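Long-range contacts in PT26-6P (Thermococcus sp., PDB 2WB7), which is of unknown function but is encoded by a mobile element of a euryarchaeon and is built from three domains with novel folds: residues A[358-362]-A[371-375]; A[60-66]-A[259-265]; A[300-304]-A[329-333]; A[134-138]-A[151-155]; A[125-129]-A[362-366]. All blocks are in the same frame, centred on the assembly; numbering follows the deposited sequence.

Contact 1 of 5, residues A[358-362]-A[371-375]; sequences LVYAY and IPIWL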
# COMPACT_ATOMS: atom_id res chain seq x y z
N LEU A 358 -7.27 -7.95 -3.69
CA LEU A 358 -6.21 -8.93 -3.60
C LEU A 358 -5.71 -9.32 -4.99
O LEU A 358 -6.50 -9.66 -5.87
CB LEU A 358 -6.71 -10.16 -2.86
CG LEU A 358 -7.32 -9.97 -1.46
CD1 LEU A 358 -7.71 -11.32 -0.90
CD2 LEU A 358 -6.37 -9.29 -0.51
N VAL A 359 -4.39 -9.26 -5.18
CA VAL A 359 -3.75 -9.73 -6.40
C VAL A 359 -2.64 -10.72 -6.08
O VAL A 359 -1.90 -10.58 -5.10
CB VAL A 359 -3.15 -8.58 -7.20
CG1 VAL A 359 -2.75 -9.06 -8.59
CG2 VAL A 359 -4.17 -7.46 -7.32
N TYR A 360 -2.53 -11.72 -6.94
CA TYR A 360 -1.57 -12.79 -6.79
C TYR A 360 -0.90 -12.97 -8.15
O TYR A 360 -1.60 -13.17 -9.15
CB TYR A 360 -2.30 -14.06 -6.40
CG TYR A 360 -1.45 -15.30 -6.28
CD1 TYR A 360 -0.77 -15.58 -5.10
CD2 TYR A 360 -1.36 -16.20 -7.33
CE1 TYR A 360 0.01 -16.73 -4.99
CE2 TYR A 360 -0.59 -17.35 -7.23
CZ TYR A 360 0.09 -17.61 -6.06
OH TYR A 360 0.85 -18.76 -5.95
N ALA A 361 0.42 -12.89 -8.20
CA ALA A 361 1.13 -13.08 -9.46
C ALA A 361 2.46 -13.83 -9.30
O ALA A 361 2.86 -14.16 -8.18
CB ALA A 361 1.33 -11.75 -10.19
N TYR A 362 3.11 -14.10 -10.42
CA TYR A 362 4.40 -14.75 -10.42
C TYR A 362 5.44 -13.87 -11.08
O TYR A 362 5.21 -13.31 -12.15
CB TYR A 362 4.34 -16.06 -11.19
CG TYR A 362 3.47 -17.11 -10.53
CD1 TYR A 362 4.00 -17.94 -9.56
CD2 TYR A 362 2.13 -17.26 -10.88
CE1 TYR A 362 3.21 -18.91 -8.95
CE2 TYR A 362 1.35 -18.22 -10.27
CZ TYR A 362 1.89 -19.04 -9.30
OH TYR A 362 1.12 -19.98 -8.69
N ILE A 371 8.39 -17.20 -8.95
CA ILE A 371 8.22 -16.76 -7.55
C ILE A 371 6.87 -16.04 -7.31
O ILE A 371 6.62 -14.98 -7.88
CB ILE A 371 9.35 -15.80 -7.13
CG1 ILE A 371 10.71 -16.45 -7.36
CG2 ILE A 371 9.22 -15.41 -5.69
CD1 ILE A 371 11.86 -15.57 -6.94
N PRO A 372 6.02 -16.61 -6.44
CA PRO A 372 4.67 -16.08 -6.22
C PRO A 372 4.67 -14.82 -5.36
O PRO A 372 5.30 -14.79 -4.31
CB PRO A 372 3.97 -17.21 -5.45
CG PRO A 372 4.97 -18.34 -5.34
CD PRO A 372 6.31 -17.73 -5.53
N ILE A 373 3.98 -13.77 -5.81
CA ILE A 373 3.84 -12.58 -4.99
C ILE A 373 2.38 -12.20 -4.87
O ILE A 373 1.56 -12.55 -5.74
CB ILE A 373 4.61 -11.40 -5.56
CG1 ILE A 373 4.29 -11.24 -7.05
CG2 ILE A 373 6.10 -11.58 -5.34
CD1 ILE A 373 4.90 -10.02 -7.65
N TRP A 374 2.04 -11.51 -3.78
CA TRP A 374 0.68 -11.07 -3.56
C TRP A 374 0.66 -9.64 -3.06
O TRP A 374 1.63 -9.16 -2.47
CB TRP A 374 -0.01 -11.99 -2.54
CG TRP A 374 0.57 -11.93 -1.17
CD1 TRP A 374 1.60 -12.67 -0.69
CD2 TRP A 374 0.16 -11.07 -0.10
NE1 TRP A 374 1.86 -12.35 0.62
CE2 TRP A 374 0.99 -11.36 1.01
CE3 TRP A 374 -0.81 -10.08 0.04
CZ2 TRP A 374 0.87 -10.71 2.22
CZ3 TRP A 374 -0.93 -9.43 1.26
CH2 TRP A 374 -0.10 -9.75 2.33
N LEU A 375 -0.46 -8.97 -3.33
CA LEU A 375 -0.71 -7.64 -2.78
C LEU A 375 -2.13 -7.53 -2.25
O LEU A 375 -3.09 -8.09 -2.82
CB LEU A 375 -0.47 -6.55 -3.83
CG LEU A 375 -0.53 -5.11 -3.31
CD1 LEU A 375 0.69 -4.78 -2.50
CD2 LEU A 375 -0.62 -4.14 -4.47
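The carbonyl oxygen of Ile-373 is approached by two neighbouring donors on the facing strand: the N-H of Ala-361 bonds to it at 2.7 Å and 167°, and the CA of Tyr-360 brings a CA-H...O contact at 3.3 Å. The return bond, Ile-373 N to Ala-361 O, is 2.7 Å as well, and Val-359 and Leu-375 make a second reciprocal pair further along. Between these lies the non-hydrogen-bonded pair Tyr-360 and Trp-374. This is the antiparallel hairpin of strands 350-364 and 370-379 in the second immunoglobulin-like domain. Val-359, Ala-361, Ile-373 and Leu-375 share one face, with Phe-266 packing against it; Tyr-360, Tyr-362, Pro-372 and Trp-374 share the other, which helix 135-144 partly covers. With CG anti to the backbone N (chi1 177°), the Tyr-360 ring runs alongside Pro-372 and points the same way, its CZ 3.9 Å from Pro-372 CB. Tyr-362 comes at the same proline obliquely, CE1 4.0 Å from Pro-372 CB, and its OH lies at the edge of the Tyr-360 ring, in plane, hydrogen-bonded to Tyr-360 OH at 3.0 Å. A leucine at Tyr-360 would probably leave the Tyr-362 hydroxyl without this mate and open a gap beside Pro-372. The Trp-374 indole leads away from Tyr-360, and its NE1 is held by Asp-132.

Contact 2 of 5, residues A[60-66]-A[259-265]; sequences LIYGFSA and YAGALSD
Phe-64, inside the type II' turn from Tyr-62 to Ser-65, sends its N-H to Gly-261 O at 2.9 Å, arriving well above the carbonyl plane, just before the inverse gamma turn centred on Ala-262. The loop after strand 52-62 thus meets the bend that ends strand 253-261, and two immunoglobulin-like domains touch here. Tyr-62 carries most of the side-chain packing: Leu-263 CD2 sits over the centre of its ring, 3.6 Å from the centroid, a CH-pi contact, while Gly-261 O lies at the ring edge, in plane. Its OH reaches Tyr-259 O at 3.0 Å, though the place of that hydroxyl is less sure. With a serine in place of Tyr-62 the ring is gone, and Leu-263 CD2 would probably be left without its aromatic partner. Two serines work in opposite senses: Ser-264 OG, anti to its carbonyl carbon (chi1 -64°), accepts Tyr-62 N at 2.8 Å, and Ser-65 OG accepts Ser-264 N at 3.2 Å. Asp-265 OD2 takes Ala-66 N on its syn lone pair, at 2.9 Å. Buried backbone N-H groups of both segments are satisfied by side-chain oxygens from across the interface, so polar bonds as well as packing tie the domains.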
# COMPACT_ATOMS: atom_id res chain seq x y z
N LEU A 60 15.67 -0.25 0.12
CA LEU A 60 14.34 -0.43 0.68
C LEU A 60 13.55 -1.55 -0.02
O LEU A 60 13.39 -1.56 -1.25
CB LEU A 60 13.57 0.88 0.59
CG LEU A 60 12.18 0.82 1.21
CD1 LEU A 60 12.25 1.22 2.68
CD2 LEU A 60 11.18 1.69 0.41
N ILE A 61 13.08 -2.51 0.78
CA ILE A 61 12.13 -3.52 0.31
C ILE A 61 10.86 -3.31 1.11
O ILE A 61 10.90 -3.30 2.34
CB ILE A 61 12.63 -4.94 0.58
CG1 ILE A 61 14.03 -5.14 0.01
CG2 ILE A 61 11.66 -5.99 0.02
CD1 ILE A 61 14.58 -6.55 0.22
N TYR A 62 9.74 -3.12 0.44
CA TYR A 62 8.50 -2.98 1.17
C TYR A 62 7.86 -4.35 1.38
O TYR A 62 7.67 -5.11 0.44
CB TYR A 62 7.54 -2.02 0.47
CG TYR A 62 6.25 -1.85 1.24
CD1 TYR A 62 6.02 -0.71 2.02
CD2 TYR A 62 5.27 -2.83 1.21
CE1 TYR A 62 4.84 -0.55 2.75
CE2 TYR A 62 4.08 -2.69 1.93
CZ TYR A 62 3.87 -1.55 2.70
OH TYR A 62 2.70 -1.43 3.40
N GLY A 63 7.56 -4.66 2.64
CA GLY A 63 6.81 -5.87 3.00
C GLY A 63 7.33 -7.17 2.42
O GLY A 63 8.51 -7.49 2.56
N PHE A 64 6.47 -7.92 1.75
CA PHE A 64 6.84 -9.24 1.29
C PHE A 64 7.14 -9.27 -0.20
O PHE A 64 6.72 -10.18 -0.90
CB PHE A 64 5.72 -10.25 1.59
CG PHE A 64 5.44 -10.41 3.06
CD1 PHE A 64 6.21 -11.26 3.83
CD2 PHE A 64 4.38 -9.74 3.66
CE1 PHE A 64 5.95 -11.42 5.17
CE2 PHE A 64 4.13 -9.89 5.01
CZ PHE A 64 4.91 -10.74 5.76
N SER A 65 7.87 -8.27 -0.69
CA SER A 65 8.20 -8.23 -2.12
C SER A 65 9.41 -9.08 -2.49
O SER A 65 10.25 -9.42 -1.67
CB SER A 65 8.43 -6.81 -2.59
OG SER A 65 7.63 -5.91 -1.87
N ALA A 66 9.47 -9.42 -3.77
CA ALA A 66 10.63 -10.07 -4.34
C ALA A 66 11.55 -8.93 -4.76
O ALA A 66 11.09 -7.82 -4.99
CB ALA A 66 10.21 -10.91 -5.52
N TYR A 259 -1.85 -0.91 2.49
CA TYR A 259 -1.22 -1.97 1.69
C TYR A 259 -0.57 -3.04 2.55
O TYR A 259 -0.04 -2.73 3.61
CB TYR A 259 -0.13 -1.40 0.79
CG TYR A 259 -0.59 -0.43 -0.26
CD1 TYR A 259 -0.45 0.94 -0.08
CD2 TYR A 259 -1.14 -0.89 -1.46
CE1 TYR A 259 -0.87 1.83 -1.05
CE2 TYR A 259 -1.56 -0.01 -2.43
CZ TYR A 259 -1.41 1.35 -2.23
OH TYR A 259 -1.82 2.24 -3.19
N ALA A 260 -0.58 -4.28 2.07
CA ALA A 260 0.25 -5.35 2.62
C ALA A 260 0.74 -6.22 1.46
O ALA A 260 0.03 -6.37 0.47
CB ALA A 260 -0.53 -6.18 3.62
N GLY A 261 1.93 -6.81 1.58
CA GLY A 261 2.43 -7.68 0.52
C GLY A 261 3.58 -7.11 -0.30
O GLY A 261 4.45 -6.44 0.22
N ALA A 262 3.56 -7.39 -1.60
CA ALA A 262 4.69 -7.08 -2.47
C ALA A 262 4.58 -5.68 -3.08
O ALA A 262 4.60 -5.51 -4.30
CB ALA A 262 4.80 -8.13 -3.56
N LEU A 263 4.50 -4.67 -2.23
CA LEU A 263 4.24 -3.32 -2.71
C LEU A 263 5.37 -2.77 -3.58
O LEU A 263 5.13 -1.90 -4.42
CB LEU A 263 3.94 -2.36 -1.56
CG LEU A 263 3.45 -0.97 -1.96
CD1 LEU A 263 2.11 -1.02 -2.70
CD2 LEU A 263 3.34 -0.10 -0.71
N SER A 264 6.59 -3.27 -3.38
CA SER A 264 7.71 -2.84 -4.21
C SER A 264 7.60 -3.38 -5.63
O SER A 264 8.14 -2.79 -6.57
CB SER A 264 9.02 -3.31 -3.59
OG SER A 264 9.24 -2.72 -2.32
N ASP A 265 6.90 -4.49 -5.80
CA ASP A 265 6.83 -5.14 -7.11
C ASP A 265 5.74 -4.54 -8.00
O ASP A 265 5.97 -4.28 -9.19
CB ASP A 265 6.59 -6.64 -6.96
CG ASP A 265 7.67 -7.31 -6.13
OD1 ASP A 265 8.75 -6.69 -5.95
OD2 ASP A 265 7.44 -8.45 -5.66

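Contact 3 of 5, residues A[300-304]-A[329-333]; sequences PKISD and IGDLT
Asp-304 N comes within 3.0 Å of Gly-330 O, the spacing of a sheet bond, yet the angle is too poor for one. The ladder between these strands is correspondingly irregular. Ser-303 and Asp-331 form an antiparallel non-hydrogen-bonded pair, and the bonds that do hold stand on either side of it: Leu-332 N to Ile-302 O, and Ile-329 N to Asp-304 O. Both Asp-304 and Gly-330 have positive phi, just where the regular pairing breaks down. Beyond the glycine Leu-332, the centre of an inverse gamma turn, turns the chain away from its partner.

Side-chain packing is carried by Ile-302 and Leu-332. With CG1 of Ile-302 opposite its carbonyl carbon (chi1 -52°), the CG2 branch is left to meet Leu-332 CD2 at 3.9 Å, the two side chains crossing at a slant. The same Leu-332 CD2 also lies 3.6 Å from Ser-303 CA, across the strand. Ile-329 lays CG1 and CD1 beside the carbonyl oxygen of Asp-304. Lys-301 and Asp-331 bear opposite charges, but Lys-301 NZ stays 5.6 Å from Asp-331 OD1; the lysine has a long, weak ion pair with Glu-364 instead. Ile-288 of strand 281-290 touches both Ile-329 and Leu-332. Strands 301-314 and 319-331 together make a long antiparallel hairpin, and here its open end is joined, at the margin of the large sheet of the second immunoglobulin-like domain.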
# COMPACT_ATOMS: atom_id res chain seq x y z
N PRO A 300 12.37 -9.71 -15.05
CA PRO A 300 11.47 -10.85 -15.07
C PRO A 300 10.10 -10.45 -15.60
O PRO A 300 9.70 -9.30 -15.42
CB PRO A 300 11.35 -11.22 -13.59
CG PRO A 300 12.17 -10.21 -12.84
CD PRO A 300 12.42 -9.08 -13.73
N LYS A 301 9.39 -11.37 -16.24
CA LYS A 301 7.99 -11.15 -16.58
C LYS A 301 7.20 -11.31 -15.29
O LYS A 301 7.64 -12.00 -14.38
CB LYS A 301 7.50 -12.19 -17.59
CG LYS A 301 7.56 -13.60 -17.00
CD LYS A 301 6.62 -14.64 -17.67
CE LYS A 301 6.13 -15.69 -16.62
NZ LYS A 301 5.92 -17.06 -17.19
N ILE A 302 6.05 -10.67 -15.20
CA ILE A 302 5.15 -10.84 -14.06
C ILE A 302 3.73 -11.15 -14.58
O ILE A 302 3.29 -10.49 -15.52
CB ILE A 302 5.10 -9.55 -13.24
CG1 ILE A 302 6.53 -9.11 -12.89
CG2 ILE A 302 4.24 -9.72 -12.00
CD1 ILE A 302 6.57 -7.78 -12.16
N SER A 303 3.01 -12.10 -13.99
CA SER A 303 1.67 -12.41 -14.50
C SER A 303 0.62 -12.97 -13.54
O SER A 303 0.93 -13.86 -12.76
CB SER A 303 1.81 -13.39 -15.66
OG SER A 303 2.93 -14.19 -15.43
N ASP A 304 -0.57 -12.35 -13.55
CA ASP A 304 -1.89 -13.03 -13.38
C ASP A 304 -3.21 -12.58 -12.64
O ASP A 304 -4.08 -11.95 -13.25
CB ASP A 304 -1.72 -14.51 -13.20
CG ASP A 304 -2.74 -15.23 -13.98
OD1 ASP A 304 -3.10 -14.65 -15.03
OD2 ASP A 304 -3.19 -16.33 -13.55
N ILE A 329 -5.15 -11.33 -15.53
CA ILE A 329 -4.61 -10.18 -16.24
C ILE A 329 -3.70 -10.64 -17.37
O ILE A 329 -3.56 -9.93 -18.38
CB ILE A 329 -3.75 -9.31 -15.32
CG1 ILE A 329 -4.55 -8.91 -14.09
CG2 ILE A 329 -3.22 -8.09 -16.07
CD1 ILE A 329 -3.73 -8.55 -12.92
N GLY A 330 -3.11 -11.82 -17.19
CA GLY A 330 -2.00 -12.25 -18.04
C GLY A 330 -0.71 -11.56 -17.59
O GLY A 330 -0.41 -11.51 -16.40
N ASP A 331 0.05 -11.02 -18.53
CA ASP A 331 1.27 -10.34 -18.18
C ASP A 331 0.90 -8.92 -17.82
O ASP A 331 0.25 -8.26 -18.61
CB ASP A 331 2.24 -10.37 -19.36
CG ASP A 331 2.64 -11.81 -19.74
OD1 ASP A 331 3.43 -12.43 -18.97
OD2 ASP A 331 2.17 -12.32 -20.78
N LEU A 332 1.26 -8.46 -16.62
CA LEU A 332 1.00 -7.06 -16.28
C LEU A 332 2.15 -6.19 -16.73
O LEU A 332 2.87 -5.60 -15.93
CB LEU A 332 0.65 -6.82 -14.81
CG LEU A 332 1.26 -7.58 -13.65
CD1 LEU A 332 0.80 -6.92 -12.38
CD2 LEU A 332 0.82 -9.05 -13.66
N THR A 333 2.29 -6.13 -18.04
CA THR A 333 3.22 -5.23 -18.68
C THR A 333 2.60 -3.83 -18.79
O THR A 333 3.32 -2.84 -18.90
CB THR A 333 3.53 -5.75 -20.07
OG1 THR A 333 2.34 -5.71 -20.86
CG2 THR A 333 4.02 -7.20 -19.97

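Contact 4 of 5, residues A[134-138]-A[151-155]; sequences LVYQI and LYDKI
Gln-137 brings the only flat group that meets the facing segment: the end of its amide lies at the ammonium of Lys-154, and the two side chains cross at about a right angle. The amide is probably turned over in the model, so which of its atoms faces NZ should not be read from it. The setting is a pair of consecutive helices, 135-144 and 149-157, joined by a short loop within the first immunoglobulin-like domain. Apart from that polar pair, the contact is aliphatic. Leu-134 reaches in between Lys-154 and Ile-155: its CD2 rests on the lysine chain, 3.6 Å from Lys-154 CE, while CD1 comes 3.6 Å from Ile-155 CA. Lys-154, with CG anti to the backbone N (chi1 -161°) and extended beyond, lays its methylenes along the leucine before delivering the charge toward Gln-137. Leu-151 closes the other end, its CD1 4.0 Å from Gln-137 CB. Beneath, Trp-374 of the second domain touches Leu-134, Val-135 and Ile-138, and Ala-260 touches Ile-155, so both helices lie on that domain's sheet. On this buried side the isoleucines meet at a slant, Ile-138 CD1 standing 3.9 Å from Ile-155 CG1.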
# COMPACT_ATOMS: atom_id res chain seq x y z
N LEU A 134 1.74 -15.65 4.46
CA LEU A 134 0.39 -15.40 3.95
C LEU A 134 0.12 -15.79 2.48
O LEU A 134 -1.04 -15.95 2.08
CB LEU A 134 0.04 -13.92 4.17
CG LEU A 134 -0.14 -13.56 5.63
CD1 LEU A 134 -0.80 -12.19 5.79
CD2 LEU A 134 -0.97 -14.64 6.32
N VAL A 135 1.17 -15.95 1.68
CA VAL A 135 1.02 -16.03 0.22
C VAL A 135 -0.05 -17.01 -0.27
O VAL A 135 -0.80 -16.69 -1.20
CB VAL A 135 2.38 -16.32 -0.50
CG1 VAL A 135 2.96 -17.63 -0.04
CG2 VAL A 135 2.20 -16.34 -2.01
N TYR A 136 -0.13 -18.20 0.32
CA TYR A 136 -1.07 -19.21 -0.17
C TYR A 136 -2.49 -18.98 0.32
O TYR A 136 -3.46 -19.30 -0.36
CB TYR A 136 -0.62 -20.62 0.20
CG TYR A 136 0.72 -20.98 -0.39
CD1 TYR A 136 1.01 -20.72 -1.73
CD2 TYR A 136 1.69 -21.60 0.39
CE1 TYR A 136 2.25 -21.06 -2.27
CE2 TYR A 136 2.92 -21.95 -0.14
CZ TYR A 136 3.20 -21.67 -1.47
OH TYR A 136 4.43 -22.00 -2.01
N GLN A 137 -2.60 -18.41 1.52
CA GLN A 137 -3.91 -18.06 2.04
C GLN A 137 -4.52 -16.95 1.20
O GLN A 137 -5.73 -16.91 1.00
CB GLN A 137 -3.78 -17.58 3.46
CG GLN A 137 -2.88 -18.46 4.27
CD GLN A 137 -3.07 -18.24 5.73
OE1 GLN A 137 -4.17 -18.43 6.25
NE2 GLN A 137 -2.01 -17.82 6.42
N ILE A 138 -3.67 -16.04 0.73
CA ILE A 138 -4.14 -14.96 -0.12
C ILE A 138 -4.54 -15.54 -1.46
O ILE A 138 -5.58 -15.19 -2.02
CB ILE A 138 -3.07 -13.90 -0.31
CG1 ILE A 138 -2.67 -13.33 1.04
CG2 ILE A 138 -3.60 -12.79 -1.18
CD1 ILE A 138 -3.74 -12.50 1.67
N LEU A 151 -8.57 -14.21 8.57
CA LEU A 151 -7.61 -13.93 7.51
C LEU A 151 -7.39 -12.43 7.40
O LEU A 151 -6.27 -11.94 7.26
CB LEU A 151 -8.14 -14.47 6.18
CG LEU A 151 -7.31 -14.09 4.96
CD1 LEU A 151 -5.91 -14.63 5.14
CD2 LEU A 151 -7.92 -14.61 3.68
N TYR A 152 -8.49 -11.71 7.46
CA TYR A 152 -8.49 -10.29 7.20
C TYR A 152 -7.57 -9.57 8.16
O TYR A 152 -6.75 -8.75 7.75
CB TYR A 152 -9.90 -9.74 7.31
CG TYR A 152 -9.92 -8.25 7.24
CD1 TYR A 152 -10.10 -7.60 6.02
CD2 TYR A 152 -9.72 -7.48 8.39
CE1 TYR A 152 -10.09 -6.22 5.95
CE2 TYR A 152 -9.70 -6.10 8.32
CZ TYR A 152 -9.89 -5.48 7.11
OH TYR A 152 -9.87 -4.12 7.06
N ASP A 153 -7.71 -9.86 9.45
CA ASP A 153 -6.87 -9.27 10.48
C ASP A 153 -5.45 -9.72 10.24
O ASP A 153 -4.50 -8.96 10.38
CB ASP A 153 -7.27 -9.76 11.87
CG ASP A 153 -8.68 -9.36 12.26
OD1 ASP A 153 -9.14 -8.28 11.82
OD2 ASP A 153 -9.33 -10.12 13.03
N LYS A 154 -5.32 -10.99 9.87
CA LYS A 154 -4.02 -11.59 9.71
C LYS A 154 -3.22 -10.84 8.67
O LYS A 154 -2.01 -10.64 8.81
CB LYS A 154 -4.19 -13.05 9.30
CG LYS A 154 -2.96 -13.86 9.53
CD LYS A 154 -3.20 -15.31 9.17
CE LYS A 154 -1.94 -16.12 9.41
NZ LYS A 154 -2.15 -17.52 8.92
N ILE A 155 -3.90 -10.39 7.62
CA ILE A 155 -3.23 -9.64 6.56
C ILE A 155 -2.46 -8.45 7.11
O ILE A 155 -1.31 -8.24 6.76
CB ILE A 155 -4.22 -9.17 5.50
CG1 ILE A 155 -4.76 -10.38 4.73
CG2 ILE A 155 -3.56 -8.19 4.57
CD1 ILE A 155 -5.96 -10.09 3.89

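Contact 5 of 5, residues A[125-129]-A[362-366]; sequences VTVMK and YVERD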
# COMPACT_ATOMS: atom_id res chain seq x y z
N VAL A 125 23.05 -11.47 -11.84
CA VAL A 125 21.80 -10.88 -11.37
C VAL A 125 20.72 -11.93 -11.15
O VAL A 125 20.49 -12.80 -12.00
CB VAL A 125 21.29 -9.77 -12.31
CG1 VAL A 125 19.98 -9.25 -11.83
CG2 VAL A 125 22.30 -8.63 -12.36
N THR A 126 20.07 -11.85 -10.00
CA THR A 126 18.97 -12.75 -9.69
C THR A 126 17.85 -12.04 -8.92
O THR A 126 17.94 -10.86 -8.59
CB THR A 126 19.47 -14.01 -8.94
OG1 THR A 126 18.48 -15.04 -9.03
CG2 THR A 126 19.74 -13.70 -7.49
N VAL A 127 16.76 -12.76 -8.68
CA VAL A 127 15.63 -12.22 -7.95
C VAL A 127 15.43 -13.09 -6.73
O VAL A 127 15.50 -14.30 -6.82
CB VAL A 127 14.36 -12.29 -8.78
CG1 VAL A 127 13.23 -11.56 -8.07
CG2 VAL A 127 14.60 -11.70 -10.17
N MSE A 128 15.20 -12.47 -5.58
CA MSE A 128 14.99 -13.23 -4.35
C MSE A 128 13.73 -12.80 -3.57
O MSE A 128 13.01 -11.86 -3.95
CB MSE A 128 16.23 -13.15 -3.45
CG MSE A 128 17.48 -13.81 -4.06
SE MSE A 128 17.57 -15.79 -3.96
CE MSE A 128 18.17 -16.11 -5.77
N LYS A 129 13.46 -13.49 -2.47
CA LYS A 129 12.31 -13.18 -1.64
C LYS A 129 12.40 -13.86 -0.27
O LYS A 129 12.74 -15.05 -0.17
CB LYS A 129 11.04 -13.62 -2.37
CG LYS A 129 9.76 -13.23 -1.67
CD LYS A 129 8.54 -13.93 -2.27
CE LYS A 129 7.30 -13.60 -1.45
NZ LYS A 129 6.18 -14.52 -1.73
N TYR A 362 3.11 -14.10 -10.42
CA TYR A 362 4.40 -14.75 -10.42
C TYR A 362 5.44 -13.87 -11.08
O TYR A 362 5.21 -13.31 -12.15
CB TYR A 362 4.34 -16.06 -11.19
CG TYR A 362 3.47 -17.11 -10.53
CD1 TYR A 362 4.00 -17.94 -9.56
CD2 TYR A 362 2.13 -17.26 -10.88
CE1 TYR A 362 3.21 -18.91 -8.95
CE2 TYR A 362 1.35 -18.22 -10.27
CZ TYR A 362 1.89 -19.04 -9.30
OH TYR A 362 1.12 -19.98 -8.69
N VAL A 363 6.57 -13.73 -10.41
CA VAL A 363 7.73 -13.15 -11.03
C VAL A 363 8.51 -14.32 -11.61
O VAL A 363 8.91 -15.22 -10.86
CB VAL A 363 8.60 -12.46 -9.99
CG1 VAL A 363 9.89 -11.98 -10.61
CG2 VAL A 363 7.81 -11.33 -9.34
N GLU A 364 8.68 -14.34 -12.93
CA GLU A 364 9.44 -15.42 -13.55
C GLU A 364 10.90 -15.05 -13.76
O GLU A 364 11.24 -14.24 -14.62
CB GLU A 364 8.85 -15.87 -14.88
CG GLU A 364 9.29 -17.29 -15.18
CD GLU A 364 9.68 -17.55 -16.63
OE1 GLU A 364 9.18 -16.87 -17.56
OE2 GLU A 364 10.49 -18.49 -16.83
N ARG A 365 11.75 -15.66 -12.95
CA ARG A 365 13.18 -15.43 -12.97
C ARG A 365 13.80 -16.03 -14.23
O ARG A 365 13.32 -17.03 -14.77
CB ARG A 365 13.79 -16.08 -11.74
CG ARG A 365 15.03 -15.44 -11.25
CD ARG A 365 15.25 -15.85 -9.81
NE ARG A 365 15.24 -17.30 -9.68
CZ ARG A 365 15.61 -17.95 -8.58
NH1 ARG A 365 16.00 -17.29 -7.50
NH2 ARG A 365 15.58 -19.27 -8.55
N ASP A 366 14.88 -15.41 -14.71
CA ASP A 366 15.51 -15.83 -15.96
C ASP A 366 15.83 -17.33 -15.99
O ASP A 366 15.88 -17.91 -17.05
CB ASP A 366 16.77 -15.02 -16.24
CG ASP A 366 17.77 -15.09 -15.09
OD1 ASP A 366 17.41 -15.65 -14.02
OD2 ASP A 366 18.90 -14.57 -15.26
O HOH W 1 18.85 -15.36 -11.94
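Arg-365 has the largest share of the surface buried here, and Val-127 follows. The arginine enters with CG anti to its backbone N (chi1 -151°) and slides past Val-127 in the opposite direction: its CD lies 3.8 Å from Val-127 CB, its CG 3.9 Å from Val-127 CG2. A bend at chi3 (54°) then turns the guanidinium so that NH1 meets Val-127 O at 3.1 Å. That bond is nearly along the C=O axis, and the oxygen sits at the edge of the guanidinium, close to its plane. One valine therefore supplies both the apolar wall for the arginine's methylenes and an acceptor for its tip. The same NH1 also bonds to Trp-103 O, and NH2 forms a salt bridge with Asp-367, so the buried charge is well provided with oxygens. Thr-126 OG1 lies obliquely to the guanidinium, 3.4 Å from Arg-365 CD, and the methyl end of Met-128, modelled as selenomethionine, also comes up obliquely.

Strand 120-129 of the first immunoglobulin-like domain here faces the end of strand 350-364 of the second, with no backbone pairing between them; the two belong to different sheets, and the join is made by side chains and a water. Val-363 is the third apolar piece, its CG1 4.2 Å from Val-127 CG1. At the exposed end the water donates to Val-125 O and to Asp-366 OD1, at 3.0 and 2.5 Å, and accepts from Thr-126 OG1. It thus carries the link past Arg-365, where Asp-366 OD2 stays 4.0 Å from Val-125 O.

Overall arrangement
Contacts 1 and 3 lie within the second immunoglobulin-like domain, centres about 10 Å apart, on neighbouring strands of its large antiparallel sheet; strand 350-364 pairs with both 301-314 and 370-379. Contact 2 adds the next strand, 253-261, its centre about 10 Å from that of contact 1. Contacts 2 and 5, whose segments alternate along the chain, tie that domain to the first at two places, centres about 14 Å apart. Contact 4 is the helical pair of the first domain, falling between the segments of both; it packs on Trp-374 of contact 1. Contacts 3 and 4, centres about 22 Å apart, do not touch. Joined through contacts 2 and 5 and these helices, the two domains are probably held in a fixed relation.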